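Local coordinates for protein catalase (PDB 4QOL) that probably breaks down hydrogen peroxide at a buried haem, with peroxidase-like reactivity toward phenolic substrates in addition, at residues Val116-Glu121 / Tyr216-Ser221; Arg203-Tyr208 / Lys400-Val405; Gln264-Pro267 / Glu273-Tyr276. All coordinates share one frame; numbering follows the deposited sequence.

Contact 1 (Val116-Glu121 / Tyr216-Ser221); sequences VKFYTE and YHWRPS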
ATOM      1  N   VAL A 116      -3.063 -27.443   0.056  1.00 13.68           N
ATOM      2  CA  VAL A 116      -3.118 -27.969   1.381  1.00 15.29           C
ATOM      3  C   VAL A 116      -1.961 -27.469   2.249  1.00 15.76           C
ATOM      4  O   VAL A 116      -0.786 -27.604   1.878  1.00 14.80           O
ATOM      5  CB  VAL A 116      -3.057 -29.522   1.335  1.00 16.74           C
ATOM      6  CG1 VAL A 116      -3.184 -30.110   2.754  1.00 17.88           C
ATOM      7  CG2 VAL A 116      -4.152 -30.070   0.407  1.00 16.13           C
ATOM      8  N   LYS A 117      -2.320 -26.889   3.383  1.00 14.10           N
ATOM      9  CA  LYS A 117      -1.344 -26.394   4.362  1.00 14.60           C
ATOM     10  C   LYS A 117      -1.404 -27.370   5.559  1.00 14.35           C
ATOM     11  O   LYS A 117      -2.460 -27.497   6.172  1.00 18.14           O
ATOM     12  CB  LYS A 117      -1.737 -24.978   4.798  1.00 13.95           C
ATOM     13  CG  LYS A 117      -0.910 -24.337   5.910  1.00 15.53           C
ATOM     14  CD  LYS A 117      -1.342 -22.909   6.271  1.00 14.83           C
ATOM     15  CE  LYS A 117      -1.245 -21.940   5.119  1.00 14.79           C
ATOM     16  NZ  LYS A 117       0.099 -21.820   4.460  1.00 14.71           N
ATOM     17  N   PHE A 118      -0.305 -28.086   5.777  1.00 15.52           N
ATOM     18  CA  PHE A 118      -0.129 -28.981   6.906  1.00 15.78           C
ATOM     19  C   PHE A 118       0.610 -28.223   8.042  1.00 15.78           C
ATOM     20  O   PHE A 118       1.748 -27.753   7.868  1.00 15.94           O
ATOM     21  CB  PHE A 118       0.732 -30.158   6.498  1.00 15.00           C
ATOM     22  CG  PHE A 118       0.201 -31.019   5.383  1.00 15.31           C
ATOM     23  CD1 PHE A 118       0.457 -30.756   4.084  1.00 15.10           C
ATOM     24  CD2 PHE A 118      -0.460 -32.215   5.691  1.00 16.32           C
ATOM     25  CE1 PHE A 118       0.083 -31.604   3.073  1.00 15.73           C
ATOM     26  CE2 PHE A 118      -0.928 -33.033   4.661  1.00 16.40           C
ATOM     27  CZ  PHE A 118      -0.645 -32.747   3.353  1.00 15.70           C
ATOM     28  N   TYR A 119      -0.018 -28.149   9.218  1.00 16.54           N
ATOM     29  CA  TYR A 119       0.539 -27.446  10.367  1.00 15.82           C
ATOM     30  C   TYR A 119       1.447 -28.368  11.197  1.00 17.42           C
ATOM     31  O   TYR A 119       1.069 -28.864  12.258  1.00 18.66           O
ATOM     32  CB  TYR A 119      -0.560 -26.835  11.191  1.00 15.92           C
ATOM     33  CG  TYR A 119      -1.416 -25.795  10.503  1.00 15.05           C
ATOM     34  CD1 TYR A 119      -1.023 -24.438  10.454  1.00 14.85           C
ATOM     35  CD2 TYR A 119      -2.643 -26.137  10.006  1.00 14.60           C
ATOM     36  CE1 TYR A 119      -1.836 -23.479   9.843  1.00 14.28           C
ATOM     37  CE2 TYR A 119      -3.449 -25.183   9.424  1.00 15.82           C
ATOM     38  CZ  TYR A 119      -3.043 -23.869   9.362  1.00 14.30           C
ATOM     39  OH  TYR A 119      -3.917 -22.911   8.804  1.00 14.57           O
ATOM     40  N   THR A 120       2.651 -28.627  10.688  1.00 17.50           N
ATOM     41  CA  THR A 120       3.479 -29.699  11.268  1.00 17.85           C
ATOM     42  C   THR A 120       4.271 -29.203  12.478  1.00 20.02           C
ATOM     43  O   THR A 120       4.453 -27.994  12.670  1.00 18.29           O
ATOM     44  CB  THR A 120       4.459 -30.402  10.258  1.00 18.62           C
ATOM     45  OG1 THR A 120       5.753 -29.803  10.248  1.00 18.27           O
ATOM     46  CG2 THR A 120       3.857 -30.390   8.815  1.00 16.98           C
ATOM     47  N   GLU A 121       4.836 -30.163  13.212  1.00 20.40           N
ATOM     48  CA  GLU A 121       5.667 -29.829  14.367  1.00 22.11           C
ATOM     49  C   GLU A 121       7.038 -29.243  13.983  1.00 21.51           C
ATOM     50  O   GLU A 121       7.681 -28.640  14.827  1.00 21.65           O
ATOM     51  CB  GLU A 121       5.749 -31.036  15.289  1.00 25.96           C
ATOM     52  CG  GLU A 121       6.676 -32.123  14.840  1.00 27.87           C
ATOM     53  CD  GLU A 121       6.318 -33.460  15.443  1.00 31.80           C
ATOM     54  OE1 GLU A 121       5.445 -34.121  14.904  1.00 32.63           O
ATOM     55  OE2 GLU A 121       6.997 -33.849  16.427  1.00 38.41           O
ATOM     56  N   TYR A 216       2.932 -36.806  -5.726  1.00 17.55           N
ATOM     57  CA  TYR A 216       1.772 -36.908  -4.838  1.00 17.43           C
ATOM     58  C   TYR A 216       0.448 -36.987  -5.621  1.00 18.31           C
ATOM     59  O   TYR A 216       0.244 -36.268  -6.650  1.00 18.46           O
ATOM     60  CB  TYR A 216       1.687 -35.668  -3.987  1.00 17.15           C
ATOM     61  CG  TYR A 216       2.800 -35.441  -2.977  1.00 16.55           C
ATOM     62  CD1 TYR A 216       2.777 -36.041  -1.735  1.00 16.02           C
ATOM     63  CD2 TYR A 216       3.812 -34.502  -3.233  1.00 16.30           C
ATOM     64  CE1 TYR A 216       3.761 -35.797  -0.795  1.00 16.85           C
ATOM     65  CE2 TYR A 216       4.771 -34.212  -2.277  1.00 17.27           C
ATOM     66  CZ  TYR A 216       4.747 -34.868  -1.070  1.00 16.31           C
ATOM     67  OH  TYR A 216       5.665 -34.531  -0.130  1.00 17.27           O
ATOM     68  N   HIS A 217      -0.486 -37.760  -5.082  1.00 18.34           N
ATOM     69  CA  HIS A 217      -1.800 -37.916  -5.693  1.00 18.51           C
ATOM     70  C   HIS A 217      -2.869 -37.973  -4.612  1.00 18.19           C
ATOM     71  O   HIS A 217      -2.674 -38.687  -3.600  1.00 22.12           O
ATOM     72  CB  HIS A 217      -1.833 -39.232  -6.474  1.00 19.05           C
ATOM     73  CG  HIS A 217      -0.827 -39.290  -7.567  1.00 18.83           C
ATOM     74  ND1 HIS A 217      -1.066 -38.770  -8.826  1.00 19.78           N
ATOM     75  CD2 HIS A 217       0.406 -39.823  -7.608  1.00 20.08           C
ATOM     76  CE1 HIS A 217      -0.007 -38.976  -9.591  1.00 19.56           C
ATOM     77  NE2 HIS A 217       0.897 -39.621  -8.876  1.00 20.47           N
ATOM     78  N   TRP A 218      -3.957 -37.221  -4.778  1.00 18.51           N
ATOM     79  CA  TRP A 218      -5.082 -37.272  -3.862  1.00 17.57           C
ATOM     80  C   TRP A 218      -6.273 -37.963  -4.582  1.00 18.40           C
ATOM     81  O   TRP A 218      -6.692 -37.521  -5.667  1.00 17.66           O
ATOM     82  CB  TRP A 218      -5.531 -35.853  -3.493  1.00 17.17           C
ATOM     83  CG  TRP A 218      -4.588 -35.015  -2.682  1.00 16.68           C
ATOM     84  CD1 TRP A 218      -3.868 -33.896  -3.121  1.00 18.25           C
ATOM     85  CD2 TRP A 218      -4.309 -35.132  -1.274  1.00 16.17           C
ATOM     86  NE1 TRP A 218      -3.166 -33.341  -2.064  1.00 17.12           N
ATOM     87  CE2 TRP A 218      -3.442 -34.058  -0.923  1.00 15.90           C
ATOM     88  CE3 TRP A 218      -4.759 -35.991  -0.253  1.00 16.16           C
ATOM     89  CZ2 TRP A 218      -3.010 -33.844   0.392  1.00 16.95           C
ATOM     90  CZ3 TRP A 218      -4.270 -35.798   1.060  1.00 16.34           C
ATOM     91  CH2 TRP A 218      -3.411 -34.728   1.359  1.00 16.88           C
ATOM     92  N   ARG A 219      -6.811 -39.004  -3.963  1.00 19.26           N
ATOM     93  CA  ARG A 219      -7.978 -39.747  -4.479  1.00 20.53           C
ATOM     94  C   ARG A 219      -9.237 -39.517  -3.615  1.00 20.00           C
ATOM     95  O   ARG A 219      -9.250 -39.838  -2.406  1.00 18.22           O
ATOM     96  CB  ARG A 219      -7.676 -41.245  -4.522  1.00 25.13           C
ATOM     97  CG  ARG A 219      -7.008 -41.540  -5.819  1.00 28.52           C
ATOM     98  CD  ARG A 219      -6.259 -42.873  -5.852  1.00 33.78           C
ATOM     99  NE  ARG A 219      -7.010 -44.031  -5.428  1.00 34.30           N
ATOM    100  CZ  ARG A 219      -6.488 -45.266  -5.408  1.00 36.27           C
ATOM    101  NH1 ARG A 219      -5.228 -45.484  -5.815  1.00 33.32           N
ATOM    102  NH2 ARG A 219      -7.245 -46.295  -5.029  1.00 35.21           N
ATOM    103  N   PRO A 220     -10.257 -38.911  -4.201  1.00 18.88           N
ATOM    104  CA  PRO A 220     -11.433 -38.560  -3.446  1.00 18.80           C
ATOM    105  C   PRO A 220     -12.235 -39.732  -2.957  1.00 19.10           C
ATOM    106  O   PRO A 220     -12.586 -40.608  -3.737  1.00 19.44           O
ATOM    107  CB  PRO A 220     -12.252 -37.768  -4.449  1.00 18.48           C
ATOM    108  CG  PRO A 220     -11.814 -38.271  -5.788  1.00 18.95           C
ATOM    109  CD  PRO A 220     -10.390 -38.579  -5.640  1.00 19.31           C
ATOM    110  N   SER A 221     -12.582 -39.707  -1.689  1.00 20.32           N
ATOM    111  CA  SER A 221     -13.490 -40.707  -1.139  1.00 22.79           C
ATOM    112  C   SER A 221     -14.833 -40.619  -1.812  1.00 23.44           C
ATOM    113  O   SER A 221     -15.531 -41.630  -1.940  1.00 26.60           O
ATOM    114  CB  SER A 221     -13.679 -40.500   0.358  1.00 23.78           C
ATOM    115  OG  SER A 221     -14.298 -39.251   0.643  1.00 26.51           O
TER
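W218 brings the outer edge of its indole against F118 and V116, and the route to this contact along 216-221 illustrates how a closed sheet fills its own interior. Y216 comes first; its ring packs against L127 and V263. W218 then points back toward 116-121. Its CG lies anti to the carbonyl carbon (chi1 -67°), which sends the six-membered part of the indole across to the facing strand. There F118 arrives from the opposite direction: its CZ sits at the indole edge, in the indole plane, 3.9 Å from both W218 CH2 and CZ2. Seen from the F118 ring the approach is oblique, although the two ring planes lie only about 15° apart. Beside it, V116 CG2 meets W218 CZ2 at 3.9 Å, also obliquely, while V116 CG1 lies over a face of the F118 ring and backs it. Strands 113-120 and 211-220 are not partners in the sheet, and the CA atoms of V116 and W218 are 10.9 Å apart; side chains alone span the inside of the catalase β-barrel. F114 stacks on the W218 ring, and W259 and L261 of strand 258-267 also pack against it. All the atoms that meet are carbon, so the cohesion comes from dispersion and exclusion of water; the side chain of V116 lies about 9 Å from a bound haem.

Contact 2 (Arg203-Tyr208 / Lys400-Val405); sequences RWVNKY and KESEPV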
ATOM      1  N   ARG A 203      11.582 -33.938  -4.172  1.00 16.38           N
ATOM      2  CA  ARG A 203      12.626 -34.813  -3.607  1.00 17.43           C
ATOM      3  C   ARG A 203      12.255 -35.180  -2.180  1.00 17.42           C
ATOM      4  O   ARG A 203      11.994 -34.261  -1.362  1.00 17.86           O
ATOM      5  CB  ARG A 203      13.965 -34.090  -3.634  1.00 19.48           C
ATOM      6  CG  ARG A 203      14.595 -33.957  -5.008  1.00 22.14           C
ATOM      7  CD  ARG A 203      16.009 -33.326  -4.845  1.00 25.89           C
ATOM      8  NE  ARG A 203      16.672 -33.386  -6.125  1.00 30.96           N
ATOM      9  CZ  ARG A 203      17.844 -33.967  -6.379  1.00 26.42           C
ATOM     10  NH1 ARG A 203      18.628 -34.456  -5.429  1.00 25.88           N
ATOM     11  NH2 ARG A 203      18.248 -33.977  -7.621  1.00 24.77           N
ATOM     12  N   TRP A 204      12.332 -36.474  -1.849  1.00 17.38           N
ATOM     13  CA  TRP A 204      12.181 -36.935  -0.483  1.00 16.98           C
ATOM     14  C   TRP A 204      13.542 -37.375  -0.015  1.00 17.19           C
ATOM     15  O   TRP A 204      14.236 -38.092  -0.728  1.00 19.17           O
ATOM     16  CB  TRP A 204      11.172 -38.066  -0.421  1.00 16.62           C
ATOM     17  CG  TRP A 204       9.803 -37.655  -0.153  1.00 17.52           C
ATOM     18  CD1 TRP A 204       9.245 -36.346  -0.174  1.00 17.59           C
ATOM     19  CD2 TRP A 204       8.731 -38.520   0.174  1.00 17.44           C
ATOM     20  NE1 TRP A 204       7.916 -36.407   0.147  1.00 17.06           N
ATOM     21  CE2 TRP A 204       7.558 -37.716   0.336  1.00 15.89           C
ATOM     22  CE3 TRP A 204       8.621 -39.865   0.365  1.00 16.43           C
ATOM     23  CZ2 TRP A 204       6.367 -38.241   0.739  1.00 17.28           C
ATOM     24  CZ3 TRP A 204       7.359 -40.403   0.647  1.00 17.42           C
ATOM     25  CH2 TRP A 204       6.267 -39.580   0.846  1.00 16.67           C
ATOM     26  N   VAL A 205      13.957 -36.903   1.153  1.00 18.39           N
ATOM     27  CA  VAL A 205      15.252 -37.178   1.679  1.00 18.29           C
ATOM     28  C   VAL A 205      15.030 -37.818   3.047  1.00 18.79           C
ATOM     29  O   VAL A 205      14.408 -37.225   3.906  1.00 16.31           O
ATOM     30  CB  VAL A 205      16.137 -35.912   1.835  1.00 19.21           C
ATOM     31  CG1 VAL A 205      17.550 -36.334   2.247  1.00 20.06           C
ATOM     32  CG2 VAL A 205      16.156 -35.122   0.530  1.00 19.06           C
ATOM     33  N   ASN A 206      15.624 -38.999   3.249  1.00 18.16           N
ATOM     34  CA  ASN A 206      15.502 -39.709   4.558  1.00 19.01           C
ATOM     35  C   ASN A 206      16.632 -39.387   5.595  1.00 19.85           C
ATOM     36  O   ASN A 206      17.514 -38.581   5.340  1.00 19.63           O
ATOM     37  CB  ASN A 206      15.337 -41.208   4.329  1.00 20.73           C
ATOM     38  CG  ASN A 206      16.637 -41.926   3.905  1.00 20.22           C
ATOM     39  OD1 ASN A 206      17.727 -41.383   3.914  1.00 21.51           O
ATOM     40  ND2 ASN A 206      16.473 -43.150   3.480  1.00 21.12           N
ATOM     41  N   LYS A 207      16.555 -39.995   6.768  1.00 19.76           N
ATOM     42  CA  LYS A 207      17.508 -39.655   7.827  1.00 22.72           C
ATOM     43  C   LYS A 207      18.959 -40.038   7.473  1.00 23.46           C
ATOM     44  O   LYS A 207      19.873 -39.594   8.121  1.00 26.01           O
ATOM     45  CB  LYS A 207      17.122 -40.351   9.157  1.00 23.90           C
ATOM     46  CG  LYS A 207      17.325 -41.859   9.178  1.00 25.76           C
ATOM     47  CD  LYS A 207      16.667 -42.478  10.415  1.00 28.77           C
ATOM     48  CE  LYS A 207      16.814 -43.965  10.531  1.00 30.96           C
ATOM     49  NZ  LYS A 207      16.453 -44.600  11.854  1.00 33.14           N
ATOM     50  N   TYR A 208      19.136 -40.910   6.490  1.00 24.34           N
ATOM     51  CA  TYR A 208      20.504 -41.293   6.053  1.00 26.70           C
ATOM     52  C   TYR A 208      20.991 -40.373   4.932  1.00 27.34           C
ATOM     53  O   TYR A 208      22.095 -40.550   4.431  1.00 27.79           O
ATOM     54  CB  TYR A 208      20.497 -42.723   5.557  1.00 28.74           C
ATOM     55  CG  TYR A 208      20.078 -43.714   6.613  1.00 28.42           C
ATOM     56  CD1 TYR A 208      20.867 -43.916   7.730  1.00 32.18           C
ATOM     57  CD2 TYR A 208      18.881 -44.408   6.521  1.00 29.22           C
ATOM     58  CE1 TYR A 208      20.487 -44.841   8.693  1.00 31.03           C
ATOM     59  CE2 TYR A 208      18.482 -45.321   7.502  1.00 29.99           C
ATOM     60  CZ  TYR A 208      19.297 -45.533   8.585  1.00 30.78           C
ATOM     61  OH  TYR A 208      18.939 -46.425   9.571  1.00 32.29           O
ATOM     62  N   LYS A 400      19.786 -28.808   8.302  1.00 25.43           N
ATOM     63  CA  LYS A 400      20.278 -28.492   6.982  1.00 26.25           C
ATOM     64  C   LYS A 400      19.528 -29.328   5.944  1.00 25.99           C
ATOM     65  O   LYS A 400      19.186 -30.480   6.178  1.00 24.80           O
ATOM     66  CB  LYS A 400      21.801 -28.723   6.873  1.00 30.22           C
ATOM     67  CG  LYS A 400      22.591 -27.556   7.465  1.00 34.64           C
ATOM     68  CD  LYS A 400      24.055 -27.594   7.056  1.00 36.96           C
ATOM     69  CE  LYS A 400      24.239 -27.030   5.640  1.00 42.63           C
ATOM     70  NZ  LYS A 400      25.667 -27.118   5.185  1.00 43.68           N
ATOM     71  N   GLU A 401      19.318 -28.731   4.782  1.00 21.47           N
ATOM     72  CA  GLU A 401      18.797 -29.437   3.659  1.00 23.29           C
ATOM     73  C   GLU A 401      19.893 -30.228   2.944  1.00 20.76           C
ATOM     74  O   GLU A 401      21.109 -30.080   3.229  1.00 20.19           O
ATOM     75  CB  GLU A 401      18.092 -28.499   2.683  1.00 25.90           C
ATOM     76  CG  GLU A 401      18.988 -27.549   1.912  1.00 32.18           C
ATOM     77  CD  GLU A 401      18.504 -26.104   1.940  1.00 37.82           C
ATOM     78  OE1 GLU A 401      17.386 -25.862   1.454  1.00 42.67           O
ATOM     79  OE2 GLU A 401      19.259 -25.205   2.423  1.00 44.43           O
ATOM     80  N   SER A 402      19.470 -31.083   2.016  1.00 19.35           N
ATOM     81  CA  SER A 402      20.389 -31.888   1.220  1.00 18.90           C
ATOM     82  C   SER A 402      21.218 -31.028   0.283  1.00 19.52           C
ATOM     83  O   SER A 402      20.917 -29.833   0.123  1.00 21.54           O
ATOM     84  CB  SER A 402      19.649 -32.986   0.423  1.00 18.60           C
ATOM     85  OG  SER A 402      19.017 -32.492  -0.799  1.00 20.52           O
ATOM     86  N   GLU A 403      22.193 -31.671  -0.375  1.00 19.35           N
ATOM     87  CA  GLU A 403      23.075 -31.038  -1.351  1.00 20.54           C
ATOM     88  C   GLU A 403      22.940 -31.659  -2.754  1.00 21.13           C
ATOM     89  O   GLU A 403      23.803 -32.443  -3.177  1.00 22.78           O
ATOM     90  CB  GLU A 403      24.521 -31.101  -0.840  1.00 21.95           C
ATOM     91  CG  GLU A 403      24.776 -30.284   0.415  1.00 21.31           C
ATOM     92  CD  GLU A 403      26.223 -30.364   0.869  1.00 23.58           C
ATOM     93  OE1 GLU A 403      26.903 -31.348   0.514  1.00 22.14           O
ATOM     94  OE2 GLU A 403      26.683 -29.483   1.614  1.00 25.05           O
ATOM     95  N   PRO A 404      21.896 -31.277  -3.518  1.00 18.87           N
ATOM     96  CA  PRO A 404      21.662 -31.968  -4.814  1.00 20.08           C
ATOM     97  C   PRO A 404      22.833 -31.849  -5.818  1.00 20.95           C
ATOM     98  O   PRO A 404      23.499 -30.803  -5.904  1.00 21.17           O
ATOM     99  CB  PRO A 404      20.403 -31.256  -5.377  1.00 19.84           C
ATOM    100  CG  PRO A 404      19.657 -30.885  -4.159  1.00 19.30           C
ATOM    101  CD  PRO A 404      20.734 -30.401  -3.204  1.00 18.45           C
ATOM    102  N   VAL A 405      23.120 -32.952  -6.508  1.00 22.45           N
ATOM    103  CA  VAL A 405      24.136 -32.984  -7.507  1.00 23.16           C
ATOM    104  C   VAL A 405      23.687 -32.178  -8.715  1.00 23.60           C
ATOM    105  O   VAL A 405      22.523 -32.261  -9.156  1.00 24.01           O
ATOM    106  CB  VAL A 405      24.459 -34.433  -7.911  1.00 26.26           C
ATOM    107  CG1 VAL A 405      25.357 -34.446  -9.141  1.00 27.11           C
ATOM    108  CG2 VAL A 405      25.182 -35.126  -6.741  1.00 27.49           C
TER
HETATM  109  O   HOH W   1      21.502 -35.544  -5.996  1.00 23.00           O
HETATM  110  O   HOH W   2      18.498 -34.303  -2.562  1.00 25.52           O
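R203 lays one face of its guanidinium over P404, with NH1 3.7 Å from P404 CB, which sits off-centre toward the rim of the group. A looser van der Waals touch joins V205 CG2 to S402 CB, 4.1 Å apart. Polar contact is carried by water, bound at the edge of the guanidinium and in its plane. One water accepts from R203 NH1 and from V405 N, each at 3.1 Å. Another accepts from R203 NH1 at 2.9 Å and donates to S402 OG at 2.6 Å, so a single nitrogen serves two bridges. A chain extended from CG to NE carries the group this far from strand 202-205. Charge is met outside the pair, NH2 forming a salt bridge with E329, while S402 OG also bonds to E326. A leucine in place of R203 would probably cost both waters the NH1 they share and leave E329 without its ionic mate. E401 pairs with R413 of a second subunit, and S402 O accepts from R24 of a third. The flat face of the arginine thus serves proline and its N-H groups water and E329, mooring to its own barrel a loop that also contacts two other subunits.

Contact 3 (Gln264-Pro267 / Glu273-Tyr276); sequences QLMP and ELDY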
ATOM      1  N   GLN A 264       4.013 -41.809  -5.648  1.00 20.09           N
ATOM      2  CA  GLN A 264       4.919 -42.636  -6.448  1.00 19.27           C
ATOM      3  C   GLN A 264       6.346 -42.246  -6.140  1.00 19.30           C
ATOM      4  O   GLN A 264       6.645 -41.062  -5.922  1.00 17.77           O
ATOM      5  CB  GLN A 264       4.673 -42.369  -7.956  1.00 19.54           C
ATOM      6  CG  GLN A 264       3.308 -42.699  -8.495  1.00 20.21           C
ATOM      7  CD  GLN A 264       3.124 -42.182  -9.918  1.00 21.25           C
ATOM      8  OE1 GLN A 264       2.924 -40.990 -10.135  1.00 20.07           O
ATOM      9  NE2 GLN A 264       3.196 -43.085 -10.896  1.00 20.25           N
ATOM     10  N   LEU A 265       7.224 -43.248  -6.108  1.00 18.95           N
ATOM     11  CA  LEU A 265       8.624 -43.029  -5.771  1.00 20.66           C
ATOM     12  C   LEU A 265       9.501 -43.538  -6.922  1.00 20.19           C
ATOM     13  O   LEU A 265       9.269 -44.635  -7.447  1.00 21.83           O
ATOM     14  CB  LEU A 265       9.003 -43.716  -4.444  1.00 23.11           C
ATOM     15  CG  LEU A 265       8.360 -43.081  -3.198  1.00 26.08           C
ATOM     16  CD1 LEU A 265       8.370 -44.041  -2.028  1.00 26.48           C
ATOM     17  CD2 LEU A 265       9.074 -41.780  -2.833  1.00 26.92           C
ATOM     18  N   MET A 266      10.476 -42.733  -7.325  1.00 19.24           N
ATOM     19  CA  MET A 266      11.411 -43.061  -8.411  1.00 20.33           C
ATOM     20  C   MET A 266      12.839 -42.816  -7.958  1.00 21.07           C
ATOM     21  O   MET A 266      13.149 -41.765  -7.397  1.00 21.78           O
ATOM     22  CB  MET A 266      11.059 -42.221  -9.649  1.00 20.13           C
ATOM     23  CG  MET A 266      12.060 -42.289 -10.768  1.00 19.51           C
ATOM     24  SD  MET A 266      11.687 -41.091 -12.094  1.00 20.91           S
ATOM     25  CE  MET A 266      10.210 -41.710 -12.840  1.00 21.38           C
ATOM     26  N   PRO A 267      13.741 -43.791  -8.184  1.00 20.80           N
ATOM     27  CA  PRO A 267      15.161 -43.484  -7.995  1.00 23.24           C
ATOM     28  C   PRO A 267      15.667 -42.347  -8.847  1.00 21.99           C
ATOM     29  O   PRO A 267      15.305 -42.253  -9.988  1.00 19.68           O
ATOM     30  CB  PRO A 267      15.878 -44.772  -8.441  1.00 23.24           C
ATOM     31  CG  PRO A 267      14.843 -45.819  -8.547  1.00 23.83           C
ATOM     32  CD  PRO A 267      13.487 -45.161  -8.643  1.00 22.46           C
ATOM     33  N   GLU A 273      17.504 -43.389 -18.165  1.00 32.52           N
ATOM     34  CA  GLU A 273      16.952 -44.421 -18.986  1.00 33.94           C
ATOM     35  C   GLU A 273      15.517 -44.185 -19.500  1.00 30.17           C
ATOM     36  O   GLU A 273      15.047 -44.943 -20.347  1.00 29.27           O
ATOM     37  CB  GLU A 273      17.194 -45.759 -18.256  1.00 36.76           C
ATOM     38  CG  GLU A 273      18.598 -46.313 -18.579  1.00 37.00           C
ATOM     39  CD  GLU A 273      18.851 -47.658 -17.943  1.00 43.48           C
ATOM     40  OE1 GLU A 273      17.845 -48.352 -17.626  1.00 43.86           O
ATOM     41  OE2 GLU A 273      20.056 -48.039 -17.752  1.00 40.95           O
ATOM     42  N   LEU A 274      14.821 -43.129 -19.036  1.00 28.50           N
ATOM     43  CA  LEU A 274      13.467 -42.794 -19.479  1.00 25.17           C
ATOM     44  C   LEU A 274      13.583 -42.018 -20.771  1.00 21.57           C
ATOM     45  O   LEU A 274      14.613 -41.385 -20.983  1.00 19.92           O
ATOM     46  CB  LEU A 274      12.756 -41.933 -18.441  1.00 25.78           C
ATOM     47  CG  LEU A 274      12.337 -42.563 -17.118  1.00 28.56           C
ATOM     48  CD1 LEU A 274      11.968 -41.450 -16.135  1.00 31.56           C
ATOM     49  CD2 LEU A 274      11.140 -43.463 -17.328  1.00 31.51           C
ATOM     50  N   ASP A 275      12.500 -41.982 -21.592  1.00 19.41           N
ATOM     51  CA  ASP A 275      12.476 -41.161 -22.815  1.00 19.92           C
ATOM     52  C   ASP A 275      11.772 -39.773 -22.622  1.00 18.60           C
ATOM     53  O   ASP A 275      11.476 -39.065 -23.605  1.00 19.14           O
ATOM     54  CB  ASP A 275      11.789 -41.922 -24.003  1.00 21.85           C
ATOM     55  CG  ASP A 275      10.330 -42.127 -23.827  1.00 24.81           C
ATOM     56  OD1 ASP A 275       9.756 -41.678 -22.814  1.00 28.62           O
ATOM     57  OD2 ASP A 275       9.678 -42.728 -24.726  1.00 28.96           O
ATOM     58  N   TYR A 276      11.638 -39.380 -21.346  1.00 19.36           N
ATOM     59  CA  TYR A 276      11.232 -38.025 -20.998  1.00 18.57           C
ATOM     60  C   TYR A 276      12.047 -37.670 -19.780  1.00 19.20           C
ATOM     61  O   TYR A 276      12.721 -38.527 -19.152  1.00 19.30           O
ATOM     62  CB  TYR A 276       9.718 -37.990 -20.766  1.00 18.66           C
ATOM     63  CG  TYR A 276       9.243 -38.877 -19.629  1.00 18.81           C
ATOM     64  CD1 TYR A 276       8.879 -40.197 -19.839  1.00 18.59           C
ATOM     65  CD2 TYR A 276       9.149 -38.387 -18.347  1.00 19.63           C
ATOM     66  CE1 TYR A 276       8.399 -41.008 -18.818  1.00 20.54           C
ATOM     67  CE2 TYR A 276       8.682 -39.202 -17.304  1.00 19.84           C
ATOM     68  CZ  TYR A 276       8.374 -40.531 -17.515  1.00 20.58           C
ATOM     69  OH  TYR A 276       7.905 -41.301 -16.466  1.00 20.15           O
TER
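M266 and L274 reach for each other tip to tip, the thioether methyl of one meeting a branch methyl of the other. Conformation explains how two side chains on backbones 11.3 Å apart, CA of M266 to CA of L274, can touch. M266 leaves strand 258-267 with CG anti to the backbone N (chi1 171°) and stays extended through its second torsion, then bends at the last one (chi3 -69°), which turns CE aside and lets it lie against L274 CD1 without crowding it. That methyl lies 3.7 Å from L274 CD1, whereas SD is 4.1 Å from the same carbon. L274 answers with CG anti to its carbonyl carbon, and CD1 runs on anti to CA (chi2 166°), making this branch the forward tip of the residue. Y276 takes a lesser part: the far end of the phenol swings in until OH stands 4.3 Å from M266 CE, a loose approach. The contact is therefore essentially apolar and rests largely on one methyl pair. W285 and Y290 add their own packing against M266, and W285 also touches Y276. On the strand side, M266 is tied by backbone hydrogen bonds to Y213 in strand 211-220; on the loop side, K418 bonds to the carbonyl oxygens of L274 and Y276, and D275 forms a salt bridge with K423, where helix 423-431 begins.

Overall arrangement
Read from the N terminus, 116-121 opens first, and contact 1 closes on 216-221 after 94 intervening residues. Before it closes, 203-208 has already opened contact 2, which ends only at 400-405: the two loops cross. Contact 3 follows contact 1 and is a short loop nested inside the long one of contact 2. All three meet on one antiparallel sheet. Strand 211-220 of contact 1 lies between 202-205 of contact 2 and 258-267 of contact 3, and side chains join the contacts directly: Y216 probably bonds to W204, H217 to Q264, and W204 packs on L265. Barrel interior, intersubunit loop and the connection following strand 258-267 are thereby linked.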